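Local coordinates for Hen1 (PDB 3JWH), which catalyses 2'-O-methylation of the 3'-terminal nucleotide of RNA through its methyltransferase domain, probably with S-adenosyl-L-methionine as the methyl donor, at residues I11-Q16 with Q189-A194; I46-S51 with D74-P79; V136-P141 with A205-R210. All blocks are in the same frame, centred on the assembly; numbering follows the deposited sequence.

Contact 1. Residues I11-Q16 with Q189-A194; sequences ISLNQQ and QPIGEA
Gln16 and Leu13, one turn apart at the start of helix 13-27, meet Ile191 of the loop 189-194. Gln16 does most of the touching. Its CG lies beside the backbone N and anti to the carbonyl carbon (chi1 -89°), and from there the chain runs extended, bringing the amide up to Ile191 and Gly192. NE2 comes to rest 3.5 Å from Gly192 CA; glycine suits this place because the backbone here takes a conformation that residues with a side chain seldom adopt. NE2 also lies 3.4 Å from Ile191 O, but the angle is poor and no hydrogen bond forms. At the other side of the amide, Gln16 OE1 stands 3.6 Å from Glu193 OE2; the two side chains cross at about a right angle, with amide and carboxylate planes 53° apart, and these are two acceptors that would be expected to repel each other mildly rather than bond. Ile191 supplies the apolar part. Its CG1 sits between the backbone N and the carbonyl carbon (chi1 68°), and its CD1 packs 3.9 Å from Gln16 CB and 4.0 Å from Leu13 CD1. Leu13 also rests on Pro201 and Thr202. This bond-free surface contact sets the N-terminal helix of a Rossmann-like methyltransferase fold against the loop joining strands 184-188 and 202-209, which run antiparallel to each other.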
loop_
_atom_site.group_PDB
_atom_site.type_symbol
_atom_site.label_atom_id
_atom_site.label_comp_id
_atom_site.label_asym_id
_atom_site.label_seq_id
_atom_site.Cartn_x
_atom_site.Cartn_y
_atom_site.Cartn_z
ATOM N N ILE A 11 9.969 1.675 18.067
ATOM C CA ILE A 11 9.988 0.713 16.932
ATOM C C ILE A 11 8.806 -0.241 17.019
ATOM O O ILE A 11 8.984 -1.450 17.133
ATOM C CB ILE A 11 11.296 -0.072 16.935
ATOM N N SER A 12 7.599 0.315 16.971
ATOM C CA SER A 12 6.373 -0.479 17.013
ATOM C C SER A 12 6.182 -1.243 15.696
ATOM O O SER A 12 6.930 -1.039 14.739
ATOM C CB SER A 12 5.167 0.432 17.251
ATOM O OG SER A 12 3.957 -0.245 16.972
ATOM N N LEU A 13 5.179 -2.117 15.647
ATOM C CA LEU A 13 4.922 -2.895 14.438
ATOM C C LEU A 13 4.505 -2.002 13.282
ATOM O O LEU A 13 5.038 -2.121 12.181
ATOM C CB LEU A 13 3.840 -3.948 14.688
ATOM C CG LEU A 13 3.439 -4.777 13.463
ATOM C CD1 LEU A 13 4.666 -5.367 12.797
ATOM C CD2 LEU A 13 2.478 -5.871 13.889
ATOM N N ASN A 14 3.552 -1.110 13.546
ATOM C CA ASN A 14 3.052 -0.185 12.532
ATOM C C ASN A 14 4.169 0.695 12.014
ATOM O O ASN A 14 4.274 0.945 10.811
ATOM C CB ASN A 14 1.954 0.702 13.104
ATOM C CG ASN A 14 0.789 -0.090 13.620
ATOM O OD1 ASN A 14 0.310 -1.009 12.954
ATOM N ND2 ASN A 14 0.312 0.260 14.812
ATOM N N GLN A 15 4.995 1.179 12.934
ATOM C CA GLN A 15 6.109 2.028 12.556
ATOM C C GLN A 15 7.081 1.206 11.726
ATOM O O GLN A 15 7.788 1.738 10.875
ATOM C CB GLN A 15 6.813 2.579 13.796
ATOM C CG GLN A 15 7.997 3.483 13.481
ATOM C CD GLN A 15 7.602 4.698 12.660
ATOM O OE1 GLN A 15 6.709 5.456 13.042
ATOM N NE2 GLN A 15 8.267 4.892 11.529
ATOM N N GLN A 16 7.121 -0.095 11.975
ATOM C CA GLN A 16 8.009 -0.947 11.204
ATOM C C GLN A 16 7.482 -1.078 9.792
ATOM O O GLN A 16 8.246 -1.104 8.832
ATOM C CB GLN A 16 8.115 -2.332 11.828
ATOM C CG GLN A 16 9.211 -2.450 12.851
ATOM C CD GLN A 16 9.475 -3.888 13.234
ATOM O OE1 GLN A 16 10.392 -4.175 13.998
ATOM N NE2 GLN A 16 8.670 -4.803 12.699
ATOM N N GLN A 189 9.619 -9.239 0.838
ATOM C CA GLN A 189 10.476 -8.637 1.849
ATOM C C GLN A 189 9.716 -8.486 3.157
ATOM O O GLN A 189 9.091 -7.454 3.395
ATOM C CB GLN A 189 10.933 -7.254 1.380
ATOM C CG GLN A 189 11.810 -7.254 0.132
ATOM C CD GLN A 189 11.783 -5.923 -0.614
ATOM O OE1 GLN A 189 11.854 -4.849 -0.008
ATOM N NE2 GLN A 189 11.688 -5.993 -1.942
ATOM N N PRO A 190 9.750 -9.508 4.024
ATOM C CA PRO A 190 9.029 -9.390 5.297
ATOM C C PRO A 190 9.560 -8.188 6.076
ATOM O O PRO A 190 10.738 -7.852 5.971
ATOM C CB PRO A 190 9.327 -10.723 5.987
ATOM C CG PRO A 190 10.687 -11.066 5.473
ATOM C CD PRO A 190 10.556 -10.742 3.996
ATOM N N ILE A 191 8.698 -7.530 6.842
ATOM C CA ILE A 191 9.143 -6.367 7.591
ATOM C C ILE A 191 9.275 -6.623 9.090
ATOM O O ILE A 191 10.052 -5.952 9.769
ATOM C CB ILE A 191 8.211 -5.150 7.334
ATOM C CG1 ILE A 191 6.829 -5.381 7.943
ATOM C CG2 ILE A 191 8.081 -4.914 5.835
ATOM C CD1 ILE A 191 6.743 -5.070 9.432
ATOM N N GLY A 192 8.527 -7.595 9.604
ATOM C CA GLY A 192 8.602 -7.907 11.022
ATOM C C GLY A 192 9.921 -8.536 11.458
ATOM O O GLY A 192 11.002 -8.009 11.180
ATOM N N GLU A 193 9.839 -9.667 12.152
ATOM C CA GLU A 193 11.032 -10.365 12.626
ATOM C C GLU A 193 10.889 -11.875 12.511
ATOM O O GLU A 193 9.969 -12.464 13.079
ATOM C CB GLU A 193 11.318 -9.977 14.075
ATOM C CG GLU A 193 11.819 -8.554 14.226
ATOM C CD GLU A 193 11.825 -8.084 15.664
ATOM O OE1 GLU A 193 12.456 -8.753 16.514
ATOM O OE2 GLU A 193 11.194 -7.040 15.942
ATOM N N ALA A 194 11.807 -12.491 11.770
ATOM C CA ALA A 194 11.800 -13.934 11.556
ATOM C C ALA A 194 11.510 -14.695 12.845
ATOM O O ALA A 194 12.035 -14.356 13.907
ATOM C CB ALA A 194 13.137 -14.382 10.975
#

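Contact 2. Residues I46-S51 with D74-P79; sequences ILLKDS and DRLRLP
Leu48 and Lys49, near the C-terminal end of helix 42-49, face Leu76 and Leu78 of the loop that follows helix 63-73. Before them in sequence, Ile46 and Leu47 serve another surface: Ile46 packs on Met18 and Val22, and Leu47 on Leu25, all of helix 13-27. Leu48 then directs its branched end to the loop. A single methyl, Leu48 CD1, does the work, lying 3.8 Å from Leu78 CD1 and 4.1 Å from Leu76 CD1, so that three leucine methyls cluster where Trp83 also covers Leu48 and Leu76. The backbone oxygen of Leu48 is hydrogen-bonded to Arg85 NH1. Lys49 comes next and contributes its hydrocarbon chain. CG stands beside the backbone N, anti to the carbonyl carbon (chi1 -70°), which sets CG against Leu76; the two side chains cross at about a right angle. Lys49 CG is 3.6 Å from Leu76 CD1, and Lys49 CD presses to 3.3 Å from Leu76 CD2, tighter than usual van der Waals contact, so the exact placing of this pair is doubtful. Leu78 reaches the backbone as well, its CD2 lying 4.0 Å from Lys49 CA. Asp50 turns away, and its OD2 forms a salt bridge with Lys26. Leucine suits three of the four places because branched methyls can mesh, while lysine suits the exposed edge of the cluster, where its methylenes pack and its ammonium can probably face solvent. With no hydrogen bond or salt bridge between the segments, the contact rests on apolar packing and shape alone.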
loop_
_atom_site.group_PDB
_atom_site.type_symbol
_atom_site.label_atom_id
_atom_site.label_comp_id
_atom_site.label_asym_id
_atom_site.label_seq_id
_atom_site.Cartn_x
_atom_site.Cartn_y
_atom_site.Cartn_z
ATOM N N ILE A 46 3.353 10.592 6.952
ATOM C CA ILE A 46 4.788 10.401 6.794
ATOM C C ILE A 46 5.317 10.857 5.428
ATOM O O ILE A 46 6.398 11.420 5.343
ATOM C CB ILE A 46 5.160 8.903 7.051
ATOM C CG1 ILE A 46 5.039 8.605 8.550
ATOM C CG2 ILE A 46 6.588 8.605 6.585
ATOM C CD1 ILE A 46 4.980 7.132 8.882
ATOM N N LEU A 47 4.562 10.623 4.355
ATOM C CA LEU A 47 5.005 11.041 3.026
ATOM C C LEU A 47 4.955 12.564 2.829
ATOM O O LEU A 47 5.858 13.157 2.237
ATOM C CB LEU A 47 4.137 10.379 1.944
ATOM C CG LEU A 47 4.086 8.852 1.858
ATOM C CD1 LEU A 47 3.300 8.448 0.610
ATOM C CD2 LEU A 47 5.503 8.277 1.809
ATOM N N LEU A 48 3.890 13.190 3.317
ATOM C CA LEU A 48 3.704 14.630 3.175
ATOM C C LEU A 48 4.806 15.406 3.898
ATOM O O LEU A 48 5.283 16.437 3.413
ATOM C CB LEU A 48 2.346 15.043 3.749
ATOM C CG LEU A 48 1.421 15.981 2.951
ATOM C CD1 LEU A 48 0.654 16.856 3.949
ATOM C CD2 LEU A 48 2.196 16.848 1.969
ATOM N N LYS A 49 5.199 14.907 5.061
ATOM C CA LYS A 49 6.242 15.536 5.869
ATOM C C LYS A 49 7.603 15.416 5.212
ATOM O O LYS A 49 8.455 16.265 5.409
ATOM C CB LYS A 49 6.319 14.891 7.261
ATOM C CG LYS A 49 5.137 15.178 8.159
ATOM C CD LYS A 49 5.266 14.448 9.498
ATOM C CE LYS A 49 5.255 12.938 9.305
ATOM N NZ LYS A 49 5.311 12.187 10.591
ATOM N N ASP A 50 7.788 14.365 4.427
ATOM C CA ASP A 50 9.057 14.093 3.756
ATOM C C ASP A 50 9.123 14.698 2.358
ATOM O O ASP A 50 8.497 14.187 1.430
ATOM C CB ASP A 50 9.251 12.583 3.667
ATOM C CG ASP A 50 10.664 12.193 3.292
ATOM O OD1 ASP A 50 11.337 12.993 2.606
ATOM O OD2 ASP A 50 11.090 11.078 3.670
ATOM N N SER A 51 9.910 15.760 2.204
ATOM C CA SER A 51 10.047 16.451 0.920
ATOM C C SER A 51 10.601 15.631 -0.254
ATOM O O SER A 51 10.692 16.129 -1.386
ATOM C CB SER A 51 10.886 17.722 1.108
ATOM O OG SER A 51 12.219 17.411 1.464
ATOM N N ASP A 74 -3.519 17.883 9.139
ATOM C CA ASP A 74 -3.489 19.313 9.401
ATOM C C ASP A 74 -2.736 19.666 10.665
ATOM O O ASP A 74 -2.525 20.831 10.951
ATOM C CB ASP A 74 -4.906 19.882 9.469
ATOM C CG ASP A 74 -5.484 20.142 8.098
ATOM O OD1 ASP A 74 -4.738 20.642 7.245
ATOM O OD2 ASP A 74 -6.673 19.855 7.876
ATOM N N ARG A 75 -2.342 18.660 11.433
ATOM C CA ARG A 75 -1.585 18.905 12.647
ATOM C C ARG A 75 -0.125 19.158 12.264
ATOM O O ARG A 75 0.708 19.476 13.114
ATOM C CB ARG A 75 -1.707 17.708 13.593
ATOM C CG ARG A 75 -3.137 17.478 14.096
ATOM C CD ARG A 75 -3.268 16.153 14.835
ATOM N NE ARG A 75 -4.642 15.878 15.254
ATOM C CZ ARG A 75 -5.047 14.710 15.752
ATOM N NH1 ARG A 75 -4.182 13.711 15.889
ATOM N NH2 ARG A 75 -6.314 14.540 16.112
ATOM N N LEU A 76 0.171 19.035 10.974
ATOM C CA LEU A 76 1.521 19.260 10.472
ATOM C C LEU A 76 1.776 20.735 10.178
ATOM O O LEU A 76 0.858 21.495 9.869
ATOM C CB LEU A 76 1.758 18.470 9.184
ATOM C CG LEU A 76 1.613 16.950 9.225
ATOM C CD1 LEU A 76 1.804 16.403 7.829
ATOM C CD2 LEU A 76 2.624 16.350 10.165
ATOM N N ARG A 77 3.037 21.127 10.275
ATOM C CA ARG A 77 3.449 22.489 9.988
ATOM C C ARG A 77 4.375 22.293 8.809
ATOM O O ARG A 77 5.350 21.550 8.900
ATOM C CB ARG A 77 4.184 23.086 11.187
ATOM C CG ARG A 77 3.308 23.153 12.430
ATOM C CD ARG A 77 2.164 24.141 12.219
ATOM N NE ARG A 77 0.903 23.676 12.796
ATOM C CZ ARG A 77 0.667 23.529 14.099
ATOM N NH1 ARG A 77 1.609 23.812 14.992
ATOM N NH2 ARG A 77 -0.520 23.089 14.505
ATOM N N LEU A 78 4.057 22.933 7.691
ATOM C CA LEU A 78 4.860 22.753 6.498
ATOM C C LEU A 78 4.957 23.993 5.638
ATOM O O LEU A 78 4.154 24.917 5.758
ATOM C CB LEU A 78 4.257 21.640 5.644
ATOM C CG LEU A 78 4.062 20.227 6.183
ATOM C CD1 LEU A 78 2.968 19.542 5.372
ATOM C CD2 LEU A 78 5.367 19.453 6.089
ATOM N N PRO A 79 5.954 24.031 4.754
ATOM C CA PRO A 79 6.100 25.194 3.868
ATOM C C PRO A 79 4.875 25.193 2.943
ATOM O O PRO A 79 4.282 24.134 2.704
ATOM C CB PRO A 79 7.374 24.890 3.088
ATOM C CG PRO A 79 8.105 23.872 3.951
ATOM C CD PRO A 79 7.010 23.036 4.518
#

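Contact 3. Residues V136-P141 with A205-R210; sequences VIVTTP and AVFIHR
The antiparallel pairing of strand 135-141 with strand 202-209 is a signature of the class I methyltransferase sheet, whose last strands run in the order 5-7-6. The segment axes lie 4.8 Å apart at an angle of 161°. Val136 and Phe207 form a hydrogen-bonded pair, with Val136 N giving to Phe207 O (3.1 Å) and Phe207 N to Val136 O (2.9 Å, 172° at the hydrogen). Val138 and Ala205 form the next such pair, the shorter bond being Ala205 N to Val138 O at 2.7 Å. Between them lies the non-hydrogen-bonded pair Ile137 and Val206, where Ile137 CG1 meets Val206 CG2 at 4.2 Å and Ile137 CA makes a CA-H...O contact with Ala205 O. On the other face, Phe207 CG is anti to the carbonyl carbon (chi1 -66°); Val136 O lies in the plane of its ring, at the edge, and CE2 reaches Val138 CG2 (4.0 Å). An alanine in place of Phe207 would probably open a gap beside Val138 and deprive Phe128 of its edge-to-face partner. Beta-branched valine and isoleucine suit these buried, extended positions. Helix 13-27 packs on the Ile137 and Val206 face, and helix 168-181 on Ala205 and Phe207; strand 105-109 flanks strand 135-141, and strand 184-188 flanks strand 202-209.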
loop_
_atom_site.group_PDB
_atom_site.type_symbol
_atom_site.label_atom_id
_atom_site.label_comp_id
_atom_site.label_asym_id
_atom_site.label_seq_id
_atom_site.Cartn_x
_atom_site.Cartn_y
_atom_site.Cartn_z
ATOM N N VAL A 136 4.332 -1.144 -7.288
ATOM C CA VAL A 136 3.162 -1.429 -6.449
ATOM C C VAL A 136 3.624 -2.111 -5.150
ATOM O O VAL A 136 4.213 -3.187 -5.191
ATOM C CB VAL A 136 2.151 -2.391 -7.101
ATOM C CG1 VAL A 136 0.935 -2.490 -6.217
ATOM C CG2 VAL A 136 1.769 -1.917 -8.499
ATOM N N ILE A 137 3.346 -1.501 -4.007
ATOM C CA ILE A 137 3.726 -2.104 -2.741
ATOM C C ILE A 137 2.477 -2.546 -1.993
ATOM O O ILE A 137 1.576 -1.753 -1.753
ATOM C CB ILE A 137 4.575 -1.123 -1.886
ATOM C CG1 ILE A 137 5.895 -0.862 -2.601
ATOM C CG2 ILE A 137 4.844 -1.724 -0.480
ATOM C CD1 ILE A 137 6.327 0.603 -2.619
ATOM N N VAL A 138 2.428 -3.838 -1.669
ATOM C CA VAL A 138 1.312 -4.459 -0.954
ATOM C C VAL A 138 1.779 -5.159 0.340
ATOM O O VAL A 138 2.707 -5.964 0.310
ATOM C CB VAL A 138 0.645 -5.540 -1.831
ATOM C CG1 VAL A 138 -0.538 -6.178 -1.075
ATOM C CG2 VAL A 138 0.212 -4.940 -3.160
ATOM N N THR A 139 1.150 -4.859 1.474
ATOM C CA THR A 139 1.531 -5.537 2.710
ATOM C C THR A 139 0.282 -6.133 3.309
ATOM O O THR A 139 -0.803 -5.574 3.194
ATOM C CB THR A 139 2.138 -4.594 3.774
ATOM O OG1 THR A 139 1.106 -3.780 4.327
ATOM C CG2 THR A 139 3.178 -3.709 3.184
ATOM N N THR A 140 0.429 -7.279 3.954
ATOM C CA THR A 140 -0.714 -7.919 4.583
ATOM C C THR A 140 -0.214 -8.663 5.823
ATOM O O THR A 140 0.965 -9.007 5.916
ATOM C CB THR A 140 -1.402 -8.880 3.606
ATOM O OG1 THR A 140 -2.705 -9.211 4.104
ATOM C CG2 THR A 140 -0.559 -10.146 3.401
ATOM N N PRO A 141 -1.095 -8.900 6.799
ATOM C CA PRO A 141 -0.640 -9.607 8.004
ATOM C C PRO A 141 -0.364 -11.102 7.770
ATOM O O PRO A 141 -1.107 -11.774 7.053
ATOM C CB PRO A 141 -1.790 -9.386 8.998
ATOM C CG PRO A 141 -2.510 -8.151 8.471
ATOM C CD PRO A 141 -2.461 -8.381 6.974
ATOM N N ALA A 205 4.987 -7.145 -0.440
ATOM C CA ALA A 205 5.291 -7.523 -1.803
ATOM C C ALA A 205 5.587 -6.257 -2.587
ATOM O O ALA A 205 4.816 -5.301 -2.556
ATOM C CB ALA A 205 4.130 -8.260 -2.417
ATOM N N VAL A 206 6.737 -6.238 -3.245
ATOM C CA VAL A 206 7.115 -5.102 -4.058
ATOM C C VAL A 206 7.074 -5.582 -5.510
ATOM O O VAL A 206 7.916 -6.374 -5.930
ATOM C CB VAL A 206 8.537 -4.596 -3.707
ATOM C CG1 VAL A 206 8.914 -3.443 -4.613
ATOM C CG2 VAL A 206 8.583 -4.126 -2.249
ATOM N N PHE A 207 6.064 -5.130 -6.252
ATOM C CA PHE A 207 5.910 -5.483 -7.659
ATOM C C PHE A 207 6.569 -4.417 -8.509
ATOM O O PHE A 207 6.353 -3.223 -8.300
ATOM C CB PHE A 207 4.439 -5.546 -8.058
ATOM C CG PHE A 207 3.670 -6.645 -7.407
ATOM C CD1 PHE A 207 3.574 -7.893 -8.009
ATOM C CD2 PHE A 207 2.967 -6.407 -6.238
ATOM C CE1 PHE A 207 2.785 -8.872 -7.462
ATOM C CE2 PHE A 207 2.177 -7.378 -5.685
ATOM C CZ PHE A 207 2.079 -8.610 -6.291
ATOM N N ILE A 208 7.373 -4.835 -9.472
ATOM C CA ILE A 208 8.013 -3.873 -10.349
ATOM C C ILE A 208 7.576 -4.182 -11.776
ATOM O O ILE A 208 7.637 -5.332 -12.227
ATOM C CB ILE A 208 9.540 -3.929 -10.234
ATOM C CG1 ILE A 208 9.953 -3.473 -8.831
ATOM C CG2 ILE A 208 10.189 -3.023 -11.284
ATOM C CD1 ILE A 208 11.444 -3.474 -8.606
ATOM N N HIS A 209 7.116 -3.156 -12.481
ATOM C CA HIS A 209 6.650 -3.356 -13.842
ATOM C C HIS A 209 7.791 -3.753 -14.758
ATOM O O HIS A 209 8.891 -3.234 -14.657
ATOM C CB HIS A 209 5.978 -2.081 -14.382
ATOM C CG HIS A 209 5.135 -2.314 -15.598
ATOM N ND1 HIS A 209 5.663 -2.722 -16.806
ATOM C CD2 HIS A 209 3.794 -2.267 -15.772
ATOM C CE1 HIS A 209 4.681 -2.926 -17.666
ATOM N NE2 HIS A 209 3.537 -2.655 -17.064
ATOM N N ARG A 210 7.523 -4.698 -15.646
ATOM C CA ARG A 210 8.520 -5.114 -16.608
ATOM C C ARG A 210 8.773 -3.976 -17.611
ATOM O O ARG A 210 7.898 -3.139 -17.847
ATOM C CB ARG A 210 8.025 -6.360 -17.335
ATOM C CG ARG A 210 7.883 -7.562 -16.418
ATOM C CD ARG A 210 7.274 -8.775 -17.119
ATOM N NE ARG A 210 7.070 -9.859 -16.164
ATOM C CZ ARG A 210 6.046 -10.698 -16.187
ATOM N NH1 ARG A 210 5.118 -10.597 -17.130
ATOM N NH2 ARG A 210 5.925 -11.619 -15.242
#

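Overall arrangement
From the N terminus, residues 11-16 open the longest loop of the three, which closes only when the chain returns at 189-194 to complete contact 1. Contact 2 is nested inside it, closing a short loop from 46-51 to 74-79 and tying helix 42-49 to the loop between helices 63-73 and 80-83. Contact 3 opens later, at 136-141, and closes at 205-210, beyond the end of contact 1, so these two cross. They also touch, through Gln189 NE2 and Val206 CG2 at 3.6 Å. Contact 2 touches neither. Contact 3 joins the neighbouring strands 135-141 and 202-209, and contact 1 ties helix 13-27 to the loop between strands 184-188 and 202-209.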